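Local atomic coordinates of beta-N-acetylhexosaminidase (Beutenbergia cavernae, PDB entry 5BU9), a protein that probably hydrolyses terminal non-reducing N-acetyl-D-hexosamine residues in N-acetyl-beta-D-hexosaminides, as a member of glycosyl hydrolase family 3. Residues H185-G190 with A233-I238; V133-A138 with P147-F152; G190-N195 with V202-T207; F227-T232 with V264-D269; E249-L254 with I289-D294. One frame throughout, in Å; residues are numbered along the deposited sequence.

Contact 1. Residues H185-G190 with A233-I238; sequences HFPGLG and AVYSQI
Y235 reaches out of the short strand 234-235 to meet P187 and G188, and its side chain, followed outward, shows how one tyrosine can tie its strand to the loop after strand 180-186 by both its face and its hydroxyl. At the start of the side chain CG stands anti to the carbonyl carbon, beside the backbone N (chi1 -69°), on the way to P187. P187 and the ring approach tip to tip, and P187 CG sits over the ring centre, 3.5 Å from the centroid and only 5° off the normal, a CH-pi contact. CG, CD1 and CD2 of the ring all lie beneath this proline CG. Further out, CE1 has P187 CD as its nearest neighbour at 3.5 Å. CE2 has G188 O at 3.2 Å, near the ring plane, and CZ lies between this oxygen and P187 CD. The tip closes the sequence: Y235 OH donates to G188 O at 2.6 Å, coming from well above the carbonyl plane, and S231 OG is a second partner of the same hydroxyl. Two apolar contacts flank the tyrosine, I238 CD1 on P187 CG at 4.0 Å and L189 CD1 on A233 CB at 4.1 Å. The peptide bonds before H185 and P187 are both cis, at a place where the chain turns a corner. H185, held by D135, binds a glycerol molecule through NE2. Such a sharply turned HFPG segment, carried at the C-terminal end of a barrel strand, is characteristic of the family 3 TIM-barrel domain, and the glycerol at its start is consistent with a pocket there.

Contact 2. Residues V133-A138 with P147-F152; sequences VMDVVA and PPIGYF
I149 pushes its side chain against D135 and settles between V133 and V137, so a single branched residue carries most of the contact. The tight part is at the carboxylate: OD2 of D135 lies 3.4 Å from I149 CD1 and equally near CG1, the two side chains crossing at about a right angle. This approach follows from I149 CG1 standing anti to the carbonyl carbon (chi1 -54°), while CG2 is turned to the valines. There the packing is looser. I149 CG2 is 4.0 Å from V137 CG2 and 4.2 Å from V133 CG1, each valine sliding past the isoleucine in the opposite direction. V137 CG2 also lies near G150 N, and just past V137 the chain comes out to solvent at A138. With an alanine in place of I149, OD2 would probably be left without its apolar neighbours CG1 and CD1, and a gap would be likely to open between the two valines. No hydrogen bond links the two segments; D135 instead spends OD1 on L189 N and OD2 on H185 ND1. The chemistry thus implies a division of labour, in which polar partners from segment 185-190 fix the carboxylate while CG1 and CD1 of I149 pack against OD2.

Contact 3. Residues G190-N195 with V202-T207; sequences GRVTEN and VVDDVT
R191 and V192, in the loop after barrel strand 180-186, lie against D204, V206 and T207, where D204 forms an Asx turn at the end of the short strand 203-204. The apolar middle belongs to V192, whose CG1 rests 3.8 Å from V202 CG1 and equally close to D204 CB, both approaches being at about a right angle. Next to it, E194 CB packs on V202 CG2. At the other end the bent arginine chain lets V206 CG2 lie 3.6 Å above one face of the guanidinium, offset toward its rim, while R191 CD passes T207 OG1; the charge itself is paired with D211 through NH1. No direct hydrogen bond crosses, and water does the bridging instead. Water 1 accepts from R191 N and donates to D204 OD2, and water 2 donates both to R191 O at 3.1 Å and to D205 OD1. T207 OG1 also reaches D204 OD2, at a very short, doubtful distance. The other carboxylate oxygen grips the turn: D204 OD1 is met by V206 N at 2.8 Å nearly along its C-O axis, and its syn lone pair takes T207 N at 2.7 Å in an almost straight bond of 171°.

Contact 4. Residues F227-T232 with V264-D269; sequences FVMTST and VVVTDD
F227 and V264 lie side by side at the apolar start of two adjacent parallel strands of the TIM barrel, the strands of a beta-alpha-beta crossover through helix 248-258. F227 CD2 touches V264 CG1 at 3.5 Å, and V266 CG2 comes up to the edge of the same ring. M229, a selenomethionine, and V266 continue this face, their side chains meeting at CE and CG1. On the other face T230 CG2 packs on V265 CG1 at 3.8 Å, crossing it at about a right angle, with helix 248-258 lying over both. Between the faces the backbones are joined in parallel fashion with their directions 30° apart. V228 N donates to V264 O at 2.9 Å, V266 N returns to V228 O in a nearly straight bond of 171°, and T230 N reaches V266 O at 2.9 Å. CA-H...O contacts fill the intervals, as from M229 CA to V266 O at 3.0 Å. Toward the C-terminal ends the pairing weakens, and D268 N reaches T230 O only through a bent, weak bond. M229 CG stands anti to the backbone N (chi1 174°) and comes near D268 N. At this polar edge, where glycerol binds D268 OD1, a single water spans the two segments: it accepts from T232 N at 2.9 Å and donates to D268 OD2 at 2.7 Å.

Contact 5. Residues E249-L254 with I289-D294; sequences EIVSDL and IEAGTD
S252 and G292 bring the two backbones closest, their CA atoms 5.6 Å apart where the side of one helix meets the end of another. Segment 249-254 runs within helix 248-258 through a wider pi-type turn, marked by L254 N bonding back to E249 O. At the end of helix 281-291, G292, with a phi of 125°, leaves the helical path in a Schellman motif, its N still bonded to I289 O at 2.9 Å. Glycine suits this position doubly: a CB would press on the preceding carbonyl O, and it would run into S252 OG. The polar link across is the serine hydroxyl. S252 OG stands anti to its own carbonyl carbon (chi1 -78°) and donates to A291 O at 2.9 Å, tilted 33° from the carbonyl plane. V251 also lies against this oxygen, its CB 3.3 Å from A291 O. V251 CG1 goes on to G292 C at 3.7 Å, while CG2 packs more loosely on A291 CB. An alanine in place of S252 would probably leave A291 O without this donor and weaken the hold on the helix end. Around the contact R256 binds both G292 O and D294 OD2, and R248 binds E290 O. The arrangement is that of neighbouring outer helices in an alpha/beta barrel, one ending in a Schellman turn against the flank of the other.

Overall arrangement
From the N terminus, contact 2 closes first, a small loop after strand 128-129, and its D135 reaches into contact 1. Contact 1 then spans 185 to 238 and encloses contact 3, which begins at the shared G190; the two are joined again where V234 pairs with V202 and D204. Contact 4 crosses contact 1, since strand 227-230 lies before segment 233-238 while strand 264-267 comes after it. Contact 5 crosses contact 4 in turn, tying helix 248-258 to the end of helix 281-291, and D294 bonds to V265. Together they tie barrel strands to the loops at their C-terminal ends and to the outer helices.

Contact 1. Residues H185-G190 with A233-I238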
# COMPACT_ATOMS: atom_id res chain seq x y z
N HIS A 185 -3.34 -5.62 5.77
CA HIS A 185 -3.83 -4.25 5.89
C HIS A 185 -4.09 -3.93 7.36
O HIS A 185 -5.04 -4.45 7.94
CB HIS A 185 -5.15 -4.05 5.11
CG HIS A 185 -5.17 -4.68 3.75
ND1 HIS A 185 -5.18 -6.05 3.56
CD2 HIS A 185 -5.25 -4.13 2.51
CE1 HIS A 185 -5.23 -6.31 2.27
NE2 HIS A 185 -5.28 -5.16 1.60
N PHE A 186 -3.28 -3.07 7.94
CA PHE A 186 -3.31 -2.81 9.37
C PHE A 186 -4.61 -2.09 9.76
O PHE A 186 -5.02 -1.14 9.09
CB PHE A 186 -2.09 -1.97 9.76
CG PHE A 186 -1.91 -1.82 11.22
CD1 PHE A 186 -1.15 -2.73 11.92
CD2 PHE A 186 -2.51 -0.77 11.89
CE1 PHE A 186 -0.96 -2.60 13.28
CE2 PHE A 186 -2.33 -0.64 13.29
CZ PHE A 186 -1.56 -1.55 13.97
N PRO A 187 -5.25 -2.51 10.86
CA PRO A 187 -4.81 -3.50 11.86
C PRO A 187 -5.24 -4.95 11.60
O PRO A 187 -5.05 -5.82 12.47
CB PRO A 187 -5.45 -2.99 13.16
CG PRO A 187 -6.76 -2.36 12.68
CD PRO A 187 -6.44 -1.75 11.29
N GLY A 188 -5.77 -5.22 10.42
CA GLY A 188 -6.16 -6.58 10.04
C GLY A 188 -7.52 -6.64 9.36
O GLY A 188 -8.53 -6.22 9.91
N LEU A 189 -7.55 -7.16 8.14
CA LEU A 189 -8.78 -7.19 7.34
C LEU A 189 -9.33 -8.61 7.24
O LEU A 189 -10.29 -8.85 6.51
CB LEU A 189 -8.49 -6.64 5.95
CG LEU A 189 -9.51 -5.85 5.16
CD1 LEU A 189 -10.31 -4.90 6.04
CD2 LEU A 189 -8.78 -5.07 4.07
N GLY A 190 -8.72 -9.54 7.96
CA GLY A 190 -9.12 -10.93 7.86
C GLY A 190 -10.35 -11.31 8.65
O GLY A 190 -10.72 -12.48 8.67
N ALA A 233 -11.65 -0.16 7.01
CA ALA A 233 -12.71 -0.69 7.87
C ALA A 233 -12.81 0.11 9.16
O ALA A 233 -11.84 0.74 9.59
CB ALA A 233 -12.46 -2.17 8.17
N VAL A 234 -13.98 0.10 9.80
CA VAL A 234 -14.13 0.73 11.11
C VAL A 234 -13.95 -0.36 12.16
O VAL A 234 -14.61 -1.39 12.08
CB VAL A 234 -15.48 1.42 11.26
CG1 VAL A 234 -15.57 1.97 12.64
CG2 VAL A 234 -15.62 2.57 10.24
N TYR A 235 -13.04 -0.15 13.11
CA TYR A 235 -12.72 -1.19 14.11
C TYR A 235 -13.35 -0.84 15.46
O TYR A 235 -12.78 -0.08 16.22
CB TYR A 235 -11.18 -1.36 14.26
CG TYR A 235 -10.59 -1.99 13.02
CD1 TYR A 235 -10.35 -1.22 11.88
CD2 TYR A 235 -10.38 -3.37 12.95
CE1 TYR A 235 -9.88 -1.82 10.68
CE2 TYR A 235 -9.90 -3.98 11.76
CZ TYR A 235 -9.65 -3.19 10.64
OH TYR A 235 -9.16 -3.77 9.51
N SER A 236 -14.52 -1.41 15.73
CA SER A 236 -15.27 -1.20 16.96
C SER A 236 -14.45 -1.26 18.24
O SER A 236 -14.65 -0.45 19.15
CB SER A 236 -16.37 -2.24 17.08
OG SER A 236 -17.45 -1.93 16.25
N GLN A 237 -13.53 -2.21 18.31
CA GLN A 237 -12.82 -2.48 19.58
C GLN A 237 -11.51 -1.72 19.72
O GLN A 237 -10.78 -1.92 20.69
CB GLN A 237 -12.51 -3.98 19.72
CG GLN A 237 -13.67 -4.90 19.37
CD GLN A 237 -14.86 -4.66 20.26
OE1 GLN A 237 -14.71 -4.45 21.46
NE2 GLN A 237 -16.06 -4.66 19.67
N ILE A 238 -11.18 -0.90 18.72
CA ILE A 238 -9.94 -0.12 18.74
C ILE A 238 -10.31 1.34 18.60
O ILE A 238 -10.02 2.13 19.49
CB ILE A 238 -8.94 -0.55 17.63
CG1 ILE A 238 -8.66 -2.05 17.69
CG2 ILE A 238 -7.64 0.21 17.79
CD1 ILE A 238 -7.89 -2.59 16.48

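Contact 2. Residues V133-A138 with P147-F152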
# COMPACT_ATOMS: atom_id res chain seq x y z
N VAL A 133 0.34 -9.76 2.45
CA VAL A 133 -0.80 -9.73 3.37
C VAL A 133 -0.45 -10.35 4.71
O VAL A 133 -0.13 -11.53 4.80
CB VAL A 133 -2.00 -10.47 2.75
CG1 VAL A 133 -3.07 -10.70 3.76
CG2 VAL A 133 -2.54 -9.69 1.56
N MSE A 134 -0.52 -9.58 5.78
CA MSE A 134 -0.28 -10.13 7.10
C MSE A 134 -1.56 -10.15 7.94
O MSE A 134 -1.50 -10.28 9.17
CB MSE A 134 0.83 -9.37 7.81
CG MSE A 134 2.12 -9.42 7.03
SE MSE A 134 3.68 -8.97 8.09
CE MSE A 134 3.90 -10.70 8.99
N ASP A 135 -2.69 -10.01 7.26
CA ASP A 135 -3.99 -10.15 7.88
C ASP A 135 -4.06 -11.57 8.40
O ASP A 135 -3.54 -12.47 7.77
CB ASP A 135 -5.13 -9.90 6.88
CG ASP A 135 -5.18 -8.47 6.38
OD1 ASP A 135 -5.10 -7.52 7.21
OD2 ASP A 135 -5.31 -8.31 5.14
N VAL A 136 -4.72 -11.78 9.53
CA VAL A 136 -4.91 -13.14 10.03
C VAL A 136 -6.38 -13.51 9.96
O VAL A 136 -7.20 -12.79 10.49
CB VAL A 136 -4.37 -13.28 11.46
CG1 VAL A 136 -4.63 -14.65 11.96
CG2 VAL A 136 -2.88 -13.03 11.48
N VAL A 137 -6.70 -14.62 9.30
CA VAL A 137 -8.07 -15.10 9.22
C VAL A 137 -8.26 -16.03 10.43
O VAL A 137 -7.31 -16.67 10.86
CB VAL A 137 -8.35 -15.77 7.85
CG1 VAL A 137 -9.71 -16.42 7.79
CG2 VAL A 137 -8.28 -14.74 6.75
N ALA A 138 -9.46 -16.09 11.00
CA ALA A 138 -9.65 -16.75 12.30
C ALA A 138 -9.42 -18.24 12.26
O ALA A 138 -8.87 -18.80 13.21
CB ALA A 138 -11.06 -16.48 12.83
N PRO A 147 -14.82 -11.61 3.06
CA PRO A 147 -14.77 -11.30 1.62
C PRO A 147 -13.42 -10.76 1.08
O PRO A 147 -13.03 -11.20 -0.01
CB PRO A 147 -15.91 -10.25 1.46
CG PRO A 147 -16.86 -10.58 2.61
CD PRO A 147 -15.90 -10.89 3.75
N PRO A 148 -12.71 -9.87 1.79
CA PRO A 148 -11.47 -9.41 1.13
C PRO A 148 -10.30 -10.41 1.14
O PRO A 148 -9.53 -10.49 0.18
CB PRO A 148 -11.08 -8.15 1.92
CG PRO A 148 -11.72 -8.29 3.24
CD PRO A 148 -13.02 -9.07 2.99
N ILE A 149 -10.11 -11.13 2.23
CA ILE A 149 -8.89 -11.93 2.34
C ILE A 149 -9.22 -13.42 2.21
O ILE A 149 -8.79 -14.08 1.27
CB ILE A 149 -8.14 -11.65 3.65
CG1 ILE A 149 -7.87 -10.14 3.85
CG2 ILE A 149 -6.84 -12.50 3.72
CD1 ILE A 149 -7.23 -9.44 2.62
N GLY A 150 -9.97 -13.94 3.18
CA GLY A 150 -10.24 -15.36 3.25
C GLY A 150 -10.85 -15.91 1.97
O GLY A 150 -10.42 -16.93 1.47
N TYR A 151 -11.87 -15.21 1.45
CA TYR A 151 -12.61 -15.65 0.27
C TYR A 151 -11.67 -15.93 -0.91
O TYR A 151 -11.91 -16.84 -1.69
CB TYR A 151 -13.66 -14.60 -0.14
CG TYR A 151 -14.47 -15.01 -1.34
CD1 TYR A 151 -15.55 -15.91 -1.22
CD2 TYR A 151 -14.17 -14.52 -2.61
CE1 TYR A 151 -16.27 -16.31 -2.34
CE2 TYR A 151 -14.89 -14.91 -3.73
CZ TYR A 151 -15.94 -15.80 -3.59
OH TYR A 151 -16.65 -16.17 -4.71
N PHE A 152 -10.60 -15.14 -1.00
CA PHE A 152 -9.68 -15.15 -2.12
C PHE A 152 -8.37 -15.88 -1.83
O PHE A 152 -7.45 -15.83 -2.64
CB PHE A 152 -9.36 -13.71 -2.54
CG PHE A 152 -10.49 -13.01 -3.24
CD1 PHE A 152 -10.90 -13.41 -4.52
CD2 PHE A 152 -11.12 -11.92 -2.64
CE1 PHE A 152 -11.93 -12.75 -5.18
CE2 PHE A 152 -12.16 -11.24 -3.28
CZ PHE A 152 -12.57 -11.66 -4.57

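Contact 3. Residues G190-N195 with V202-T207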
# COMPACT_ATOMS: atom_id res chain seq x y z
N GLY A 190 -8.72 -9.54 7.96
CA GLY A 190 -9.12 -10.93 7.86
C GLY A 190 -10.35 -11.31 8.65
O GLY A 190 -10.72 -12.48 8.67
N ARG A 191 -11.01 -10.35 9.30
CA ARG A 191 -12.16 -10.69 10.13
C ARG A 191 -13.42 -9.87 9.81
O ARG A 191 -14.47 -10.09 10.43
CB ARG A 191 -11.79 -10.56 11.61
CG ARG A 191 -10.48 -11.31 11.95
CD ARG A 191 -10.33 -11.46 13.48
NE ARG A 191 -11.38 -12.34 13.99
CZ ARG A 191 -11.49 -12.75 15.24
NH1 ARG A 191 -10.61 -12.36 16.18
NH2 ARG A 191 -12.50 -13.56 15.56
N VAL A 192 -13.37 -8.96 8.84
CA VAL A 192 -14.60 -8.29 8.40
C VAL A 192 -15.48 -9.29 7.65
O VAL A 192 -14.97 -10.24 7.06
CB VAL A 192 -14.33 -7.06 7.52
CG1 VAL A 192 -13.70 -5.92 8.34
CG2 VAL A 192 -13.44 -7.47 6.34
N THR A 193 -16.79 -9.06 7.66
CA THR A 193 -17.72 -9.90 6.94
C THR A 193 -18.28 -9.21 5.68
O THR A 193 -19.14 -9.76 5.00
CB THR A 193 -18.87 -10.29 7.84
OG1 THR A 193 -19.36 -9.10 8.46
CG2 THR A 193 -18.40 -11.30 8.92
N GLU A 194 -17.81 -8.00 5.40
CA GLU A 194 -18.14 -7.29 4.15
C GLU A 194 -16.91 -6.75 3.50
O GLU A 194 -15.86 -6.69 4.12
CB GLU A 194 -19.12 -6.15 4.40
CG GLU A 194 -20.56 -6.65 4.62
CD GLU A 194 -20.86 -6.76 6.08
OE1 GLU A 194 -21.61 -7.70 6.47
OE2 GLU A 194 -20.31 -5.91 6.84
N ASN A 195 -17.04 -6.35 2.24
CA ASN A 195 -15.90 -5.86 1.46
C ASN A 195 -15.89 -4.32 1.35
O ASN A 195 -16.82 -3.72 0.78
CB ASN A 195 -15.92 -6.47 0.04
CG ASN A 195 -14.56 -6.46 -0.61
OD1 ASN A 195 -13.73 -5.57 -0.37
ND2 ASN A 195 -14.31 -7.46 -1.43
N VAL A 202 -18.56 -0.62 6.70
CA VAL A 202 -17.96 -1.88 7.10
C VAL A 202 -17.31 -1.74 8.46
O VAL A 202 -16.42 -0.92 8.67
CB VAL A 202 -16.93 -2.37 6.11
CG1 VAL A 202 -16.28 -3.62 6.68
CG2 VAL A 202 -17.57 -2.66 4.79
N VAL A 203 -17.80 -2.55 9.38
CA VAL A 203 -17.38 -2.51 10.77
C VAL A 203 -16.84 -3.88 11.13
O VAL A 203 -17.52 -4.89 10.92
CB VAL A 203 -18.53 -2.13 11.74
CG1 VAL A 203 -18.05 -2.33 13.23
CG2 VAL A 203 -18.96 -0.71 11.51
N ASP A 204 -15.61 -3.91 11.64
CA ASP A 204 -15.03 -5.10 12.27
C ASP A 204 -15.37 -4.97 13.76
O ASP A 204 -14.97 -4.00 14.41
CB ASP A 204 -13.52 -5.16 12.03
CG ASP A 204 -12.80 -6.23 12.86
OD1 ASP A 204 -13.09 -6.37 14.06
OD2 ASP A 204 -11.90 -6.91 12.32
N ASP A 205 -16.09 -5.95 14.30
CA ASP A 205 -16.50 -5.92 15.71
C ASP A 205 -15.71 -6.86 16.64
O ASP A 205 -16.13 -7.05 17.77
CB ASP A 205 -18.01 -6.25 15.83
CG ASP A 205 -18.36 -7.67 15.41
OD1 ASP A 205 -17.52 -8.35 14.76
OD2 ASP A 205 -19.49 -8.11 15.72
N VAL A 206 -14.60 -7.44 16.18
CA VAL A 206 -13.89 -8.47 16.97
C VAL A 206 -12.39 -8.22 17.10
O VAL A 206 -11.79 -8.67 18.06
CB VAL A 206 -14.10 -9.87 16.37
CG1 VAL A 206 -15.52 -10.34 16.64
CG2 VAL A 206 -13.81 -9.83 14.87
N THR A 207 -11.79 -7.52 16.13
CA THR A 207 -10.34 -7.27 16.14
C THR A 207 -10.00 -6.20 17.17
O THR A 207 -10.43 -5.05 17.00
CB THR A 207 -9.81 -6.84 14.72
OG1 THR A 207 -10.10 -7.87 13.75
CG2 THR A 207 -8.32 -6.53 14.74
O HOH W 1 -10.81 -7.61 9.83
O HOH W 2 -16.49 -8.35 12.10
O HOH W 3 -17.58 -6.51 8.67
O HOH W 4 -20.14 -4.22 8.72

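Contact 4. Residues F227-T232 with V264-D269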
# COMPACT_ATOMS: atom_id res chain seq x y z
N PHE A 227 7.31 -0.17 4.99
CA PHE A 227 6.00 0.35 4.56
C PHE A 227 4.91 -0.50 5.20
O PHE A 227 5.00 -1.75 5.22
CB PHE A 227 5.81 0.30 3.03
CG PHE A 227 6.77 1.16 2.24
CD1 PHE A 227 8.08 0.74 2.02
CD2 PHE A 227 6.34 2.37 1.69
CE1 PHE A 227 8.97 1.52 1.28
CE2 PHE A 227 7.22 3.18 0.96
CZ PHE A 227 8.55 2.76 0.75
N VAL A 228 3.88 0.16 5.69
CA VAL A 228 2.68 -0.50 6.19
C VAL A 228 1.47 0.13 5.52
O VAL A 228 1.36 1.36 5.45
CB VAL A 228 2.56 -0.38 7.73
CG1 VAL A 228 1.21 -0.92 8.17
CG2 VAL A 228 3.73 -1.11 8.43
N MSE A 229 0.55 -0.71 5.05
CA MSE A 229 -0.73 -0.22 4.51
C MSE A 229 -1.87 -0.37 5.53
O MSE A 229 -2.00 -1.40 6.20
CB MSE A 229 -1.09 -0.93 3.21
CG MSE A 229 -2.47 -0.56 2.70
SE MSE A 229 -2.95 -1.50 1.06
CE MSE A 229 -1.81 -0.59 -0.15
N THR A 230 -2.70 0.66 5.64
CA THR A 230 -3.84 0.66 6.54
C THR A 230 -5.14 0.28 5.81
O THR A 230 -5.31 0.58 4.61
CB THR A 230 -4.03 2.04 7.19
OG1 THR A 230 -4.10 3.01 6.13
CG2 THR A 230 -2.84 2.40 8.16
N SER A 231 -6.02 -0.39 6.55
CA SER A 231 -7.41 -0.71 6.24
C SER A 231 -8.35 0.51 6.30
O SER A 231 -8.07 1.44 7.06
CB SER A 231 -7.89 -1.74 7.26
OG SER A 231 -9.26 -2.00 7.21
N THR A 232 -9.47 0.48 5.57
CA THR A 232 -10.46 1.54 5.73
C THR A 232 -11.67 1.07 6.53
O THR A 232 -12.61 1.82 6.72
CB THR A 232 -10.97 2.11 4.40
OG1 THR A 232 -11.48 1.05 3.62
CG2 THR A 232 -9.86 2.83 3.64
N VAL A 264 6.96 4.21 6.31
CA VAL A 264 5.96 4.88 5.51
C VAL A 264 4.61 4.19 5.61
O VAL A 264 4.51 2.96 5.41
CB VAL A 264 6.44 4.97 4.06
CG1 VAL A 264 5.31 5.35 3.15
CG2 VAL A 264 7.63 5.94 3.95
N VAL A 265 3.58 4.96 5.97
CA VAL A 265 2.21 4.47 6.07
C VAL A 265 1.47 4.78 4.76
O VAL A 265 1.39 5.93 4.34
CB VAL A 265 1.45 5.09 7.25
CG1 VAL A 265 -0.03 4.69 7.19
CG2 VAL A 265 2.08 4.68 8.57
N VAL A 266 0.92 3.74 4.13
CA VAL A 266 0.20 3.85 2.86
C VAL A 266 -1.27 3.55 3.11
O VAL A 266 -1.57 2.61 3.84
CB VAL A 266 0.79 2.88 1.82
CG1 VAL A 266 0.18 3.09 0.41
CG2 VAL A 266 2.28 3.06 1.79
N THR A 267 -2.18 4.36 2.56
CA THR A 267 -3.60 4.00 2.64
C THR A 267 -3.89 2.85 1.71
O THR A 267 -3.18 2.62 0.71
CB THR A 267 -4.58 5.15 2.25
OG1 THR A 267 -4.39 5.48 0.87
CG2 THR A 267 -4.39 6.38 3.12
N ASP A 268 -4.96 2.12 2.02
CA ASP A 268 -5.62 1.30 1.01
C ASP A 268 -6.12 2.29 -0.09
O ASP A 268 -6.18 3.51 0.13
CB ASP A 268 -6.75 0.49 1.66
CG ASP A 268 -7.31 -0.62 0.75
OD1 ASP A 268 -6.91 -0.73 -0.43
OD2 ASP A 268 -8.18 -1.36 1.23
N ASP A 269 -6.44 1.80 -1.27
CA ASP A 269 -6.98 2.70 -2.29
C ASP A 269 -8.16 3.50 -1.77
O ASP A 269 -9.11 2.90 -1.31
CB ASP A 269 -7.45 1.94 -3.53
CG ASP A 269 -8.29 2.83 -4.42
OD1 ASP A 269 -7.68 3.75 -5.02
OD2 ASP A 269 -9.54 2.67 -4.43
O HOH W 5 -9.69 -1.43 3.44

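Contact 5. Residues E249-L254 with I289-D294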
# COMPACT_ATOMS: atom_id res chain seq x y z
N GLU A 249 -5.74 7.58 16.21
CA GLU A 249 -5.42 6.59 17.24
C GLU A 249 -4.83 5.31 16.68
O GLU A 249 -3.88 4.75 17.24
CB GLU A 249 -6.65 6.22 18.06
CG GLU A 249 -6.27 5.20 19.11
CD GLU A 249 -7.37 4.93 20.09
OE1 GLU A 249 -8.45 5.54 19.94
OE2 GLU A 249 -7.14 4.10 21.00
N ILE A 250 -5.38 4.83 15.57
CA ILE A 250 -4.93 3.57 15.04
C ILE A 250 -3.58 3.76 14.33
O ILE A 250 -2.66 2.96 14.52
CB ILE A 250 -5.97 2.98 14.12
CG1 ILE A 250 -7.13 2.39 14.92
CG2 ILE A 250 -5.34 1.98 13.21
CD1 ILE A 250 -8.23 1.79 14.04
N VAL A 251 -3.47 4.83 13.54
CA VAL A 251 -2.29 5.03 12.67
C VAL A 251 -1.10 5.55 13.47
O VAL A 251 0.02 5.02 13.35
CB VAL A 251 -2.59 5.97 11.52
CG1 VAL A 251 -1.33 6.24 10.75
CG2 VAL A 251 -3.65 5.35 10.60
N SER A 252 -1.33 6.57 14.29
CA SER A 252 -0.26 7.21 15.02
C SER A 252 -0.06 6.64 16.42
O SER A 252 1.07 6.32 16.77
CB SER A 252 -0.49 8.72 15.09
OG SER A 252 -0.13 9.32 13.86
N ASP A 253 -1.10 6.50 17.24
CA ASP A 253 -0.89 6.00 18.61
C ASP A 253 -0.58 4.50 18.62
O ASP A 253 0.32 4.10 19.27
CB ASP A 253 -2.09 6.29 19.54
CG ASP A 253 -2.47 7.79 19.59
OD1 ASP A 253 -1.69 8.63 19.08
OD2 ASP A 253 -3.54 8.12 20.14
N LEU A 254 -1.32 3.68 17.86
CA LEU A 254 -1.10 2.24 17.91
C LEU A 254 0.09 1.81 17.04
O LEU A 254 1.09 1.27 17.54
CB LEU A 254 -2.36 1.49 17.46
CG LEU A 254 -2.30 -0.05 17.50
CD1 LEU A 254 -1.87 -0.58 18.89
CD2 LEU A 254 -3.57 -0.73 17.04
N ILE A 289 -3.81 11.87 5.86
CA ILE A 289 -2.60 12.55 6.24
C ILE A 289 -2.66 13.00 7.71
O ILE A 289 -1.73 12.76 8.49
CB ILE A 289 -2.36 13.71 5.28
CG1 ILE A 289 -2.01 13.15 3.92
CG2 ILE A 289 -1.23 14.64 5.80
CD1 ILE A 289 -1.98 14.21 2.82
N GLU A 290 -3.77 13.59 8.13
CA GLU A 290 -3.87 14.02 9.53
C GLU A 290 -3.76 12.86 10.50
O GLU A 290 -3.29 13.05 11.62
CB GLU A 290 -5.20 14.77 9.80
CG GLU A 290 -5.26 16.14 9.16
CD GLU A 290 -6.57 16.88 9.46
OE1 GLU A 290 -7.62 16.22 9.63
OE2 GLU A 290 -6.54 18.12 9.55
N ALA A 291 -4.22 11.67 10.10
CA ALA A 291 -4.11 10.46 10.93
C ALA A 291 -2.67 9.96 11.07
O ALA A 291 -2.35 9.24 12.02
CB ALA A 291 -4.99 9.33 10.36
N GLY A 292 -1.82 10.31 10.11
CA GLY A 292 -0.41 9.96 10.17
C GLY A 292 0.01 9.21 8.91
O GLY A 292 1.03 8.55 8.90
N THR A 293 -0.81 9.27 7.86
CA THR A 293 -0.51 8.66 6.57
C THR A 293 0.60 9.40 5.80
O THR A 293 0.59 10.63 5.73
CB THR A 293 -1.74 8.66 5.68
OG1 THR A 293 -2.74 7.85 6.28
CG2 THR A 293 -1.41 8.14 4.29
N ASP A 294 1.52 8.66 5.19
CA ASP A 294 2.53 9.28 4.31
C ASP A 294 2.24 9.15 2.82
O ASP A 294 2.62 10.00 2.01
CB ASP A 294 3.90 8.67 4.62
CG ASP A 294 4.17 8.62 6.13
OD1 ASP A 294 4.07 9.67 6.82
OD2 ASP A 294 4.44 7.52 6.64